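Local coordinates for intermedilysin (Streptococcus intermedius, PDB 5IMW), which probably lyses host cells by binding cholesterol-containing membranes, changing conformation and inserting as an oligomeric pore, at residues A[425-430]-A[440-445]. Numbering follows the deposited sequence.
Sequences VKVLGA and LIYSKN
Val-425 and Lys-444 form a hydrogen-bonded antiparallel pair where strand 425-429 and the weakly bonded strand 442-444 run at 172° to each other, their axes 5.3 Å apart at closest approach. Val-425 N donates to Lys-444 O at 3.1 Å, whereas the return bond from Lys-444 N to Val-425 O is weak. The backbone bends sharply at Ile-441, and there the pairing changes: Ile-441 N, rather than the amide of Tyr-442, donates to Val-427 O at 3.3 Å.

Val-425, Val-427, Tyr-442 and Lys-444 share one face of the pair; Lys-426, Leu-428, Leu-440 and Ser-443 share the other, and Ile-441 reaches in from the bend by its CD1. Val-427 CG1, between the backbone N and the carbonyl carbon (chi1 58°), meets Tyr-442 CB at 3.5 Å and lies at the edge of the tyrosine ring, near its plane. Val-427 CG2 meets Ile-441 CD1, also at 3.5 Å, the two side chains crossing at about a right angle. That same CD1 packs against Leu-428 CA, tucking the isoleucine tip against the partner backbone. On the leucine face, Leu-428 CD2 touches Leu-440 CD2 at 3.4 Å. Lys-426 CG lies near Leu-440 CD2, these side chains too crossing at about a right angle; the amine at the far end of the lysine hydrogen-bonds Tyr-380 OH and makes a cation-pi contact with Tyr-378, both on strand 375-386.

Strand 439-444 is an edge strand of the chain's four-stranded antiparallel sheet, paired with 420-429 as an irregular beta hairpin in the C-terminal beta-sandwich domain of the cholesterol-dependent cytolysins.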
loop_
_atom_site.group_PDB
_atom_site.type_symbol
_atom_site.label_atom_id
_atom_site.label_comp_id
_atom_site.label_asym_id
_atom_site.label_seq_id
_atom_site.Cartn_x
_atom_site.Cartn_y
_atom_site.Cartn_z
ATOM N N VAL A 425 -24.293 -5.913 -31.704
ATOM C CA VAL A 425 -25.264 -5.117 -32.443
ATOM C C VAL A 425 -24.887 -5.153 -33.916
ATOM O O VAL A 425 -23.890 -4.541 -34.321
ATOM C CB VAL A 425 -25.324 -3.668 -31.942
ATOM C CG1 VAL A 425 -26.328 -2.865 -32.754
ATOM C CG2 VAL A 425 -25.681 -3.630 -30.465
ATOM N N LYS A 426 -25.684 -5.852 -34.717
ATOM C CA LYS A 426 -25.625 -5.739 -36.165
ATOM C C LYS A 426 -26.803 -4.890 -36.617
ATOM O O LYS A 426 -27.907 -5.012 -36.076
ATOM C CB LYS A 426 -25.685 -7.109 -36.844
ATOM C CG LYS A 426 -24.915 -7.199 -38.157
ATOM C CD LYS A 426 -25.551 -8.206 -39.120
ATOM C CE LYS A 426 -25.288 -9.648 -38.708
ATOM N NZ LYS A 426 -26.540 -10.399 -38.414
ATOM N N VAL A 427 -26.570 -4.035 -37.607
ATOM C CA VAL A 427 -27.609 -3.134 -38.100
ATOM C C VAL A 427 -27.318 -2.826 -39.560
ATOM O O VAL A 427 -26.207 -2.416 -39.907
ATOM C CB VAL A 427 -27.692 -1.842 -37.256
ATOM C CG1 VAL A 427 -26.372 -1.117 -37.244
ATOM C CG2 VAL A 427 -28.816 -0.931 -37.744
ATOM N N LEU A 428 -28.313 -3.039 -40.419
ATOM C CA LEU A 428 -28.139 -2.839 -41.849
ATOM C C LEU A 428 -29.411 -2.241 -42.433
ATOM O O LEU A 428 -30.506 -2.394 -41.885
ATOM C CB LEU A 428 -27.791 -4.149 -42.573
ATOM C CG LEU A 428 -27.353 -5.348 -41.729
ATOM C CD1 LEU A 428 -28.558 -6.068 -41.152
ATOM C CD2 LEU A 428 -26.500 -6.304 -42.554
ATOM N N GLY A 429 -29.248 -1.549 -43.559
ATOM C CA GLY A 429 -30.367 -0.937 -44.249
ATOM C C GLY A 429 -30.480 -1.370 -45.695
ATOM O O GLY A 429 -30.282 -2.546 -46.017
ATOM N N ALA A 430 -30.808 -0.429 -46.578
ATOM C CA ALA A 430 -30.939 -0.715 -47.999
ATOM C C ALA A 430 -30.474 0.497 -48.791
ATOM O O ALA A 430 -30.783 1.638 -48.432
ATOM C CB ALA A 430 -32.383 -1.070 -48.371
ATOM N N LEU A 440 -24.499 -2.406 -44.355
ATOM C CA LEU A 440 -24.162 -2.128 -42.963
ATOM C C LEU A 440 -24.076 -0.623 -42.723
ATOM O O LEU A 440 -23.642 0.131 -43.600
ATOM C CB LEU A 440 -22.827 -2.795 -42.620
ATOM C CG LEU A 440 -22.720 -3.615 -41.333
ATOM C CD1 LEU A 440 -22.923 -2.728 -40.139
ATOM C CD2 LEU A 440 -23.715 -4.772 -41.326
ATOM N N ILE A 441 -24.468 -0.179 -41.525
ATOM C CA ILE A 441 -24.365 1.243 -41.201
ATOM C C ILE A 441 -23.678 1.402 -39.853
ATOM O O ILE A 441 -23.267 2.506 -39.481
ATOM C CB ILE A 441 -25.731 1.957 -41.185
ATOM C CG1 ILE A 441 -26.847 1.113 -41.801
ATOM C CG2 ILE A 441 -25.647 3.285 -41.932
ATOM C CD1 ILE A 441 -27.621 0.322 -40.785
ATOM N N TYR A 442 -23.524 0.298 -39.126
ATOM C CA TYR A 442 -22.907 0.332 -37.809
ATOM C C TYR A 442 -22.763 -1.087 -37.302
ATOM O O TYR A 442 -23.580 -1.964 -37.600
ATOM C CB TYR A 442 -23.714 1.180 -36.815
ATOM C CG TYR A 442 -23.162 1.240 -35.400
ATOM C CD1 TYR A 442 -23.462 0.249 -34.472
ATOM C CD2 TYR A 442 -22.380 2.309 -34.982
ATOM C CE1 TYR A 442 -22.976 0.310 -33.175
ATOM C CE2 TYR A 442 -21.890 2.381 -33.685
ATOM C CZ TYR A 442 -22.192 1.379 -32.786
ATOM O OH TYR A 442 -21.709 1.451 -31.498
ATOM N N SER A 443 -21.701 -1.291 -36.535
ATOM C CA SER A 443 -21.414 -2.583 -35.937
ATOM C C SER A 443 -20.532 -2.399 -34.712
ATOM O O SER A 443 -19.518 -1.698 -34.779
ATOM C CB SER A 443 -20.718 -3.503 -36.935
ATOM O OG SER A 443 -20.487 -4.760 -36.334
ATOM N N LYS A 444 -20.917 -3.048 -33.613
ATOM C CA LYS A 444 -20.138 -3.059 -32.379
ATOM C C LYS A 444 -20.316 -4.403 -31.683
ATOM O O LYS A 444 -21.261 -5.147 -31.959
ATOM C CB LYS A 444 -20.553 -1.927 -31.435
ATOM C CG LYS A 444 -19.374 -1.194 -30.816
ATOM C CD LYS A 444 -18.834 -0.136 -31.763
ATOM C CE LYS A 444 -17.351 0.114 -31.539
ATOM N NZ LYS A 444 -16.855 1.300 -32.295
ATOM N N ASN A 445 -19.402 -4.694 -30.750
ATOM C CA ASN A 445 -19.387 -5.957 -30.019
ATOM C C ASN A 445 -19.081 -5.704 -28.548
ATOM O O ASN A 445 -18.339 -4.782 -28.201
ATOM C CB ASN A 445 -18.348 -6.934 -30.597
ATOM C CG ASN A 445 -18.640 -7.313 -32.035
ATOM O OD1 ASN A 445 -18.446 -6.514 -32.951
ATOM N ND2 ASN A 445 -19.098 -8.543 -32.243
#